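Local coordinates for protein putative transcriptional regulator (Streptomyces coelicolor A3, PDB 2RA5) that probably acts as a DNA-binding transcription regulator of the GntR family, joining a winged-helix DNA-binding region to a UTRA domain that is likely to sense small-molecule effectors, at residues E145-P155 with V225-R236; G68-R74 with F239-P247. All blocks are in the same frame, centred on the assembly; numbering follows the deposited sequence.

Contact 1: residues E145-P155 with V225-R236; sequences EPMAYLCNYLP and VEFGTHTYRPSR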
loop_
_atom_site.group_PDB
_atom_site.type_symbol
_atom_site.label_atom_id
_atom_site.label_comp_id
_atom_site.label_asym_id
_atom_site.label_seq_id
_atom_site.Cartn_x
_atom_site.Cartn_y
_atom_site.Cartn_z
ATOM N N GLU A 145 -2.842 18.042 13.422
ATOM C CA GLU A 145 -2.844 16.679 13.950
ATOM C C GLU A 145 -1.771 15.821 13.259
ATOM O O GLU A 145 -1.516 15.969 12.061
ATOM C CB GLU A 145 -4.226 16.048 13.789
ATOM C CG GLU A 145 -4.473 14.854 14.702
ATOM C CD GLU A 145 -5.869 14.275 14.537
ATOM O OE1 GLU A 145 -6.712 14.928 13.879
ATOM O OE2 GLU A 145 -6.124 13.167 15.065
ATOM N N PRO A 146 -1.124 14.926 14.021
ATOM C CA PRO A 146 -0.033 14.105 13.487
ATOM C C PRO A 146 -0.547 13.028 12.541
ATOM O O PRO A 146 -1.473 12.287 12.869
ATOM C CB PRO A 146 0.569 13.454 14.740
ATOM C CG PRO A 146 0.055 14.245 15.887
ATOM C CD PRO A 146 -1.303 14.713 15.463
HETATM N N MSE A 147 0.067 12.946 11.369
HETATM C CA MSE A 147 -0.388 12.042 10.318
HETATM C C MSE A 147 0.564 10.864 10.097
HETATM O O MSE A 147 0.142 9.711 9.932
HETATM C CB MSE A 147 -0.527 12.824 9.019
HETATM C CG MSE A 147 -0.925 11.960 7.856
HETATM SE SE MSE A 147 -0.917 13.026 6.250
HETATM C CE MSE A 147 0.900 12.631 5.625
ATOM N N ALA A 148 1.854 11.173 10.115
ATOM C CA ALA A 148 2.878 10.201 9.781
ATOM C C ALA A 148 4.192 10.514 10.479
ATOM O O ALA A 148 4.506 11.681 10.746
ATOM C CB ALA A 148 3.080 10.160 8.283
ATOM N N TYR A 149 4.943 9.454 10.771
ATOM C CA TYR A 149 6.308 9.556 11.295
ATOM C C TYR A 149 7.347 9.040 10.280
ATOM O O TYR A 149 7.365 7.857 9.945
ATOM C CB TYR A 149 6.442 8.805 12.622
ATOM C CG TYR A 149 7.614 9.303 13.401
ATOM C CD1 TYR A 149 7.649 10.612 13.850
ATOM C CD2 TYR A 149 8.708 8.488 13.658
ATOM C CE1 TYR A 149 8.724 11.096 14.550
ATOM C CE2 TYR A 149 9.796 8.965 14.361
ATOM C CZ TYR A 149 9.796 10.274 14.806
ATOM O OH TYR A 149 10.856 10.794 15.509
ATOM N N LEU A 150 8.197 9.936 9.784
ATOM C CA LEU A 150 9.113 9.621 8.690
ATOM C C LEU A 150 10.591 9.561 9.101
ATOM O O LEU A 150 11.192 10.598 9.361
ATOM C CB LEU A 150 8.968 10.666 7.575
ATOM C CG LEU A 150 7.573 11.060 7.072
ATOM C CD1 LEU A 150 7.674 11.978 5.864
ATOM C CD2 LEU A 150 6.729 9.824 6.766
ATOM N N CYS A 151 11.174 8.360 9.141
ATOM C CA CYS A 151 12.626 8.208 9.342
ATOM C C CYS A 151 13.344 7.949 8.020
ATOM O O CYS A 151 13.029 6.989 7.320
ATOM C CB CYS A 151 12.958 7.060 10.311
ATOM S SG CYS A 151 12.001 7.012 11.840
ATOM N N ASN A 152 14.320 8.787 7.685
ATOM C CA ASN A 152 15.128 8.551 6.484
ATOM C C ASN A 152 16.640 8.461 6.699
ATOM O O ASN A 152 17.203 9.089 7.596
ATOM C CB ASN A 152 14.797 9.564 5.369
ATOM C CG ASN A 152 13.319 9.550 4.986
ATOM O OD1 ASN A 152 12.909 8.888 4.033
ATOM N ND2 ASN A 152 12.515 10.250 5.751
ATOM N N TYR A 153 17.290 7.666 5.858
ATOM C CA TYR A 153 18.733 7.507 5.919
ATOM C C TYR A 153 19.333 7.803 4.578
ATOM O O TYR A 153 18.881 7.282 3.566
ATOM C CB TYR A 153 19.080 6.085 6.326
ATOM C CG TYR A 153 18.513 5.715 7.675
ATOM C CD1 TYR A 153 17.240 5.160 7.788
ATOM C CD2 TYR A 153 19.249 5.920 8.837
ATOM C CE1 TYR A 153 16.718 4.814 9.018
ATOM C CE2 TYR A 153 18.733 5.585 10.075
ATOM C CZ TYR A 153 17.465 5.029 10.159
ATOM O OH TYR A 153 16.939 4.686 11.382
ATOM N N LEU A 154 20.339 8.664 4.566
ATOM C CA LEU A 154 21.043 8.971 3.334
ATOM C C LEU A 154 22.520 8.608 3.459
ATOM O O LEU A 154 23.113 8.733 4.530
ATOM C CB LEU A 154 20.916 10.445 2.929
ATOM C CG LEU A 154 19.654 11.296 3.049
ATOM C CD1 LEU A 154 19.460 12.048 1.730
ATOM C CD2 LEU A 154 18.459 10.467 3.371
ATOM N N PRO A 155 23.114 8.142 2.354
ATOM C CA PRO A 155 24.555 7.908 2.339
ATOM C C PRO A 155 25.304 9.241 2.373
ATOM O O PRO A 155 24.735 10.277 2.042
ATOM C CB PRO A 155 24.780 7.179 1.011
ATOM C CG PRO A 155 23.643 7.563 0.142
ATOM C CD PRO A 155 22.481 7.895 1.043
ATOM N N VAL A 225 20.087 5.995 -2.758
ATOM C CA VAL A 225 20.333 7.399 -2.571
ATOM C C VAL A 225 19.584 7.784 -1.275
ATOM O O VAL A 225 19.893 8.774 -0.606
ATOM C CB VAL A 225 19.923 8.145 -3.906
ATOM C CG1 VAL A 225 18.555 8.808 -3.843
ATOM C CG2 VAL A 225 20.993 9.088 -4.359
ATOM N N GLU A 226 18.643 6.928 -0.892
ATOM C CA GLU A 226 17.755 7.208 0.218
ATOM C C GLU A 226 17.041 5.922 0.645
ATOM O O GLU A 226 16.609 5.124 -0.189
ATOM C CB GLU A 226 16.733 8.288 -0.195
ATOM C CG GLU A 226 15.721 8.663 0.888
ATOM C CD GLU A 226 14.483 7.754 0.923
ATOM O OE1 GLU A 226 14.106 7.176 -0.119
ATOM O OE2 GLU A 226 13.864 7.625 2.001
ATOM N N PHE A 227 16.950 5.718 1.952
ATOM C CA PHE A 227 16.149 4.651 2.524
ATOM C C PHE A 227 15.200 5.226 3.570
ATOM O O PHE A 227 15.616 5.922 4.495
ATOM C CB PHE A 227 17.038 3.628 3.196
ATOM C CG PHE A 227 16.277 2.547 3.920
ATOM C CD1 PHE A 227 15.436 1.689 3.223
ATOM C CD2 PHE A 227 16.410 2.374 5.295
ATOM C CE1 PHE A 227 14.740 0.669 3.876
ATOM C CE2 PHE A 227 15.709 1.354 5.961
ATOM C CZ PHE A 227 14.879 0.500 5.247
ATOM N N GLY A 228 13.923 4.917 3.442
ATOM C CA GLY A 228 12.945 5.459 4.357
ATOM C C GLY A 228 12.167 4.364 5.041
ATOM O O GLY A 228 11.860 3.321 4.465
ATOM N N THR A 229 11.858 4.610 6.300
ATOM C CA THR A 229 11.061 3.682 7.080
ATOM C C THR A 229 9.998 4.528 7.788
ATOM O O THR A 229 10.305 5.359 8.644
ATOM C CB THR A 229 11.966 2.825 8.033
ATOM O OG1 THR A 229 11.251 1.679 8.500
ATOM C CG2 THR A 229 12.535 3.641 9.216
ATOM N N HIS A 230 8.745 4.339 7.385
ATOM C CA HIS A 230 7.677 5.251 7.774
ATOM C C HIS A 230 6.499 4.565 8.440
ATOM O O HIS A 230 6.212 3.402 8.170
ATOM C CB HIS A 230 7.166 5.991 6.543
ATOM C CG HIS A 230 8.238 6.605 5.712
ATOM N ND1 HIS A 230 8.294 6.468 4.348
ATOM C CD2 HIS A 230 9.309 7.373 6.053
ATOM C CE1 HIS A 230 9.336 7.122 3.872
ATOM N NE2 HIS A 230 9.967 7.686 4.901
ATOM N N THR A 231 5.818 5.321 9.302
ATOM C CA THR A 231 4.564 4.914 9.943
ATOM C C THR A 231 3.467 5.949 9.694
ATOM O O THR A 231 3.719 7.162 9.663
ATOM C CB THR A 231 4.726 4.778 11.458
ATOM O OG1 THR A 231 5.570 5.839 11.930
ATOM C CG2 THR A 231 5.341 3.443 11.811
ATOM N N TYR A 232 2.245 5.466 9.523
ATOM C CA TYR A 232 1.111 6.347 9.269
ATOM C C TYR A 232 -0.075 5.963 10.133
ATOM O O TYR A 232 -0.407 4.773 10.237
ATOM C CB TYR A 232 0.678 6.245 7.813
ATOM C CG TYR A 232 1.792 6.400 6.818
ATOM C CD1 TYR A 232 2.573 5.315 6.449
ATOM C CD2 TYR A 232 2.058 7.636 6.232
ATOM C CE1 TYR A 232 3.598 5.458 5.530
ATOM C CE2 TYR A 232 3.075 7.787 5.317
ATOM C CZ TYR A 232 3.848 6.699 4.965
ATOM O OH TYR A 232 4.868 6.855 4.042
ATOM N N ARG A 233 -0.715 6.969 10.731
ATOM C CA ARG A 233 -1.988 6.775 11.444
ATOM C C ARG A 233 -3.094 6.420 10.451
ATOM O O ARG A 233 -3.486 7.273 9.644
ATOM C CB ARG A 233 -2.382 8.050 12.189
ATOM C CG ARG A 233 -1.320 8.580 13.137
ATOM C CD ARG A 233 -1.865 9.742 13.937
ATOM N NE ARG A 233 -3.013 9.346 14.744
ATOM C CZ ARG A 233 -3.926 10.191 15.209
ATOM N NH1 ARG A 233 -4.933 9.733 15.939
ATOM N NH2 ARG A 233 -3.832 11.487 14.944
ATOM N N PRO A 234 -3.575 5.157 10.481
ATOM C CA PRO A 234 -4.533 4.658 9.477
ATOM C C PRO A 234 -5.847 5.443 9.415
ATOM O O PRO A 234 -6.495 5.458 8.372
ATOM C CB PRO A 234 -4.777 3.193 9.902
ATOM C CG PRO A 234 -4.257 3.110 11.317
ATOM C CD PRO A 234 -3.103 4.069 11.353
ATOM N N SER A 235 -6.221 6.096 10.509
ATOM C CA SER A 235 -7.422 6.925 10.545
ATOM C C SER A 235 -7.164 8.265 9.869
ATOM O O SER A 235 -8.084 9.054 9.673
ATOM C CB SER A 235 -7.852 7.178 11.995
ATOM O OG SER A 235 -6.950 8.077 12.633
ATOM N N ARG A 236 -5.915 8.531 9.514
ATOM C CA ARG A 236 -5.549 9.861 9.037
ATOM C C ARG A 236 -4.939 9.837 7.633
ATOM O O ARG A 236 -4.770 10.873 6.980
ATOM C CB ARG A 236 -4.591 10.505 10.044
ATOM C CG ARG A 236 -5.262 11.410 11.069
ATOM C CD ARG A 236 -5.089 12.858 10.634
ATOM N NE ARG A 236 -6.209 13.713 11.019
ATOM C CZ ARG A 236 -7.344 13.811 10.332
ATOM N NH1 ARG A 236 -7.515 13.097 9.227
ATOM N NH2 ARG A 236 -8.309 14.621 10.748
#
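Glu145 answers two arginines at the end of a long strand pairing, and a network of salt bridges results. Its side chain is extended, with CG anti to the backbone N (chi1 -160°), and crosses both partners at about a right angle. Arg233 NH2 reaches OE2 of Glu145 at 2.8 Å from the anti side, though tilted well out of the carboxylate plane. Arg236 NE meets the other oxygen, OE1 of Glu145, at 3.1 Å from above the carboxylate plane, 80° out of it. A glutamine in place of Glu145 would probably cost both arginines their shared counter-charge, although Arg233 would keep its second partner, Glu204.

Backbone bonds carry the pairing onward. Tyr149 with Thr231, Cys151 with Thr229 and Tyr153 with Phe227 are antiparallel hydrogen-bonded pairs; in the middle one, Thr229 N lies 2.8 Å from Cys151 O. Strands 145-154 and 224-232 lie in the middle of a six-stranded antiparallel sheet, the core of the UTRA domain. On the other side of 145-154, Met147 and Ala148 form a classic beta bulge opposite Arg140, a residue of the tartrate pocket, and Asn152 also touches the bound tartrate.

Side chains pack on both faces. With Leu150 and His230, Ala148 and Tyr232 share one face: the methyl CB of Ala148 sits 3.4 Å from CD2 of Tyr232, while the CD2 methyl of Leu150 rests against the CD2 carbon of the His230 imidazole at 3.6 Å. On the opposite face, Tyr153 and Phe227 run side by side, CD1 of Tyr153 3.8 Å from CD2 of Phe227, under helix 119-125.

Contact 2: residues G68-R74 with F239-P247; sequences GLLVRRR and FEFQLLVRP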
loop_
_atom_site.group_PDB
_atom_site.type_symbol
_atom_site.label_atom_id
_atom_site.label_comp_id
_atom_site.label_asym_id
_atom_site.label_seq_id
_atom_site.Cartn_x
_atom_site.Cartn_y
_atom_site.Cartn_z
ATOM N N GLY A 68 1.717 -2.689 -20.205
ATOM C CA GLY A 68 2.484 -2.106 -19.115
ATOM C C GLY A 68 1.595 -1.297 -18.183
ATOM O O GLY A 68 0.545 -0.800 -18.612
ATOM N N LEU A 69 2.011 -1.161 -16.921
ATOM C CA LEU A 69 1.198 -0.499 -15.899
ATOM C C LEU A 69 1.752 0.859 -15.410
ATOM O O LEU A 69 2.724 0.936 -14.665
ATOM C CB LEU A 69 0.952 -1.454 -14.725
ATOM C CG LEU A 69 0.049 -2.659 -15.007
ATOM C CD1 LEU A 69 0.370 -3.860 -14.122
ATOM C CD2 LEU A 69 -1.406 -2.251 -14.862
ATOM N N LEU A 70 1.107 1.931 -15.840
ATOM C CA LEU A 70 1.424 3.246 -15.326
ATOM C C LEU A 70 0.673 3.543 -14.006
ATOM O O LEU A 70 -0.402 3.002 -13.733
ATOM C CB LEU A 70 1.133 4.310 -16.384
ATOM C CG LEU A 70 2.240 4.592 -17.412
ATOM C CD1 LEU A 70 1.836 5.698 -18.367
ATOM C CD2 LEU A 70 3.578 4.960 -16.749
ATOM N N VAL A 71 1.258 4.408 -13.190
ATOM C CA VAL A 71 0.713 4.729 -11.881
ATOM C C VAL A 71 0.554 6.246 -11.696
ATOM O O VAL A 71 1.340 7.047 -12.219
ATOM C CB VAL A 71 1.582 4.066 -10.749
ATOM C CG1 VAL A 71 1.836 4.991 -9.544
ATOM C CG2 VAL A 71 0.950 2.751 -10.308
ATOM N N ARG A 72 -0.495 6.628 -10.982
ATOM C CA ARG A 72 -0.710 8.010 -10.587
ATOM C C ARG A 72 -1.105 7.991 -9.119
ATOM O O ARG A 72 -1.980 7.222 -8.719
ATOM C CB ARG A 72 -1.835 8.634 -11.410
ATOM C CG ARG A 72 -1.636 8.592 -12.922
ATOM C CD ARG A 72 -2.928 9.007 -13.629
ATOM N NE ARG A 72 -2.734 9.258 -15.047
ATOM C CZ ARG A 72 -3.713 9.660 -15.852
ATOM N NH1 ARG A 72 -4.944 9.854 -15.355
ATOM N NH2 ARG A 72 -3.474 9.881 -17.149
ATOM N N ARG A 73 -0.462 8.815 -8.303
ATOM C CA ARG A 73 -0.812 8.854 -6.889
ATOM C C ARG A 73 -2.019 9.760 -6.684
ATOM O O ARG A 73 -2.067 10.861 -7.228
ATOM C CB ARG A 73 0.352 9.388 -6.071
ATOM C CG ARG A 73 1.637 8.594 -6.229
ATOM C CD ARG A 73 2.758 9.232 -5.387
ATOM N NE ARG A 73 3.989 8.456 -5.454
ATOM C CZ ARG A 73 5.044 8.671 -4.667
ATOM N NH1 ARG A 73 5.013 9.649 -3.752
ATOM N NH2 ARG A 73 6.137 7.914 -4.788
ATOM N N ARG A 74 -2.992 9.287 -5.909
ATOM C CA ARG A 74 -4.132 10.108 -5.501
ATOM C C ARG A 74 -3.951 10.669 -4.093
ATOM O O ARG A 74 -3.357 11.409 -4.866
ATOM C CB ARG A 74 -5.439 9.363 -5.698
ATOM C CG ARG A 74 -5.850 9.553 -7.111
ATOM C CD ARG A 74 -6.992 8.684 -7.493
ATOM N NE ARG A 74 -7.941 9.560 -8.149
ATOM C CZ ARG A 74 -8.904 9.171 -8.966
ATOM N NH1 ARG A 74 -9.105 7.882 -9.259
ATOM N NH2 ARG A 74 -9.677 10.103 -9.476
ATOM N N PHE A 239 -2.847 4.988 1.226
ATOM C CA PHE A 239 -2.170 5.077 -0.063
ATOM C C PHE A 239 -3.199 4.994 -1.164
ATOM O O PHE A 239 -3.901 4.001 -1.304
ATOM C CB PHE A 239 -1.107 3.988 -0.211
ATOM C CG PHE A 239 0.058 4.155 0.724
ATOM C CD1 PHE A 239 1.100 5.010 0.401
ATOM C CD2 PHE A 239 0.102 3.474 1.936
ATOM C CE1 PHE A 239 2.175 5.187 1.260
ATOM C CE2 PHE A 239 1.184 3.648 2.808
ATOM C CZ PHE A 239 2.221 4.507 2.464
ATOM N N GLU A 240 -3.319 6.072 -1.916
ATOM C CA GLU A 240 -4.350 6.159 -2.938
ATOM C C GLU A 240 -3.660 6.250 -4.274
ATOM O O GLU A 240 -2.809 7.106 -4.480
ATOM C CB GLU A 240 -5.230 7.398 -2.736
ATOM C CG GLU A 240 -6.025 7.435 -1.435
ATOM C CD GLU A 240 -7.153 6.419 -1.394
ATOM O OE1 GLU A 240 -7.714 6.075 -2.464
ATOM O OE2 GLU A 240 -7.482 5.966 -0.277
ATOM N N PHE A 241 -4.014 5.365 -5.187
ATOM C CA PHE A 241 -3.492 5.492 -6.529
ATOM C C PHE A 241 -4.391 4.899 -7.613
ATOM O O PHE A 241 -5.401 4.245 -7.344
ATOM C CB PHE A 241 -2.079 4.917 -6.612
ATOM C CG PHE A 241 -1.955 3.552 -6.024
ATOM C CD1 PHE A 241 -1.731 3.386 -4.667
ATOM C CD2 PHE A 241 -2.084 2.425 -6.826
ATOM C CE1 PHE A 241 -1.623 2.122 -4.110
ATOM C CE2 PHE A 241 -1.976 1.138 -6.279
ATOM C CZ PHE A 241 -1.747 0.991 -4.916
ATOM N N GLN A 242 -4.010 5.175 -8.848
ATOM C CA GLN A 242 -4.701 4.665 -9.999
ATOM C C GLN A 242 -3.683 3.883 -10.805
ATOM O O GLN A 242 -2.547 4.310 -10.953
ATOM C CB GLN A 242 -5.245 5.821 -10.827
ATOM C CG GLN A 242 -5.963 5.391 -12.099
ATOM C CD GLN A 242 -6.313 6.577 -13.004
ATOM O OE1 GLN A 242 -7.186 6.478 -13.864
ATOM N NE2 GLN A 242 -5.632 7.702 -12.810
ATOM N N LEU A 243 -4.094 2.721 -11.297
ATOM C CA LEU A 243 -3.294 1.920 -12.217
ATOM C C LEU A 243 -3.879 2.021 -13.617
ATOM O O LEU A 243 -5.092 1.986 -13.786
ATOM C CB LEU A 243 -3.303 0.458 -11.778
ATOM C CG LEU A 243 -2.252 0.002 -10.770
ATOM C CD1 LEU A 243 -1.949 1.080 -9.744
ATOM C CD2 LEU A 243 -2.724 -1.281 -10.108
ATOM N N LEU A 244 -3.025 2.138 -14.621
ATOM C CA LEU A 244 -3.495 2.313 -15.990
ATOM C C LEU A 244 -2.766 1.384 -16.930
ATOM O O LEU A 244 -1.544 1.388 -16.965
ATOM C CB LEU A 244 -3.218 3.744 -16.470
ATOM C CG LEU A 244 -3.778 4.905 -15.659
ATOM C CD1 LEU A 244 -3.139 6.215 -16.095
ATOM C CD2 LEU A 244 -5.286 4.955 -15.809
ATOM N N VAL A 245 -3.500 0.614 -17.720
ATOM C CA VAL A 245 -2.867 -0.086 -18.831
ATOM C C VAL A 245 -2.561 0.928 -19.942
ATOM O O VAL A 245 -3.469 1.545 -20.494
ATOM C CB VAL A 245 -3.723 -1.284 -19.332
ATOM C CG1 VAL A 245 -3.340 -1.670 -20.756
ATOM C CG2 VAL A 245 -3.562 -2.482 -18.391
ATOM N N ARG A 246 -1.280 1.121 -20.248
ATOM C CA ARG A 246 -0.898 2.147 -21.212
ATOM C C ARG A 246 -0.245 1.544 -22.440
ATOM O O ARG A 246 0.875 1.044 -22.368
ATOM C CB ARG A 246 0.057 3.160 -20.585
ATOM C CG ARG A 246 -0.047 4.560 -21.172
ATOM C CD ARG A 246 -0.720 5.502 -20.187
ATOM N NE ARG A 246 -2.134 5.748 -20.451
ATOM C CZ ARG A 246 -2.638 6.959 -20.666
ATOM N NH1 ARG A 246 -3.938 7.125 -20.887
ATOM N NH2 ARG A 246 -1.833 8.014 -20.650
ATOM N N PRO A 247 -0.944 1.606 -23.579
ATOM C CA PRO A 247 -0.446 1.139 -24.876
ATOM C C PRO A 247 1.046 1.451 -25.087
ATOM O O PRO A 247 1.912 0.579 -24.891
ATOM C CB PRO A 247 -1.310 1.926 -25.863
ATOM C CG PRO A 247 -2.624 2.046 -25.159
ATOM C CD PRO A 247 -2.300 2.176 -23.686
#
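Glu240 and Arg74 meet at the edge of a two-stranded antiparallel ladder between strands 239-245 and 69-73, just beyond its first bridge; a strand of the second subunit extends the ladder, so that the sheet runs on across the dimer interface. Glu240 CB touches Arg74 CB at 3.6 Å. Arg74 N bonds to Glu240 O from well above the carbonyl plane. The carboxylate of Glu240 turns elsewhere, to a salt bridge with Arg186 of the second subunit.

Phe241 follows, facing Arg73 as a non-hydrogen-bonded pair. Its CG lies between the backbone N and the carbonyl carbon (chi1 49°), which swings the ring away from 68-74 and brings its edge to CD1 of Leu243.

Gln242 exchanges two backbone bonds with Arg72, and the two extended side chains then lie alongside each other. Their flat ends are turned 75° apart; Gln242 NE2 approaches CD of Arg72 at 3.1 Å, and NE2 and Arg72 NH1, both donors, are close without a hydrogen bond between them.

Leu243 is on the same side of the sheet as Phe241, and there its CD1 meets CG2 of Val71 at 3.4 Å. Val71 in turn packs on Val71 of the second subunit.

Leu244 forms a hydrogen-bonded pair with Leu70. Its side chain crosses Arg72 at about a right angle and lays CD1 over one face of the guanidinium, 3.2 Å from NE of Arg72, toward the rim of that group.

Val245 places CG2 4.1 Å from CD2 of Leu69. Beyond it, the guanidinium of Arg246 comes near its like-charged counterpart, with NH2 4.3 Å from NH2 of Arg72, and the ladder ends where Arg246 N donates to Gly68 O at 3.1 Å, with an N-H...O angle of 166°.

The modelled chain begins in contact 2, with 68-74 from the gntR family region, and passes through the unmodelled residues 75-104 into the UTRA sheet. There strands 106-116 and 132-142 come first, then 145-155; the chain then builds helices and strands 184-193 and 209-218 before 225-236 returns to close contact 1. Within a few residues it enters 239-247, which pairs with the starting strand and closes the wider loop, so contact 1 lies wholly within that of contact 2. Contact 1 holds the middle of the main sheet, contact 2 a dimer-spanning one. Their centres are 22 Å apart, yet Tyr232 CE1 and Phe239 CZ touch at 3.5 Å.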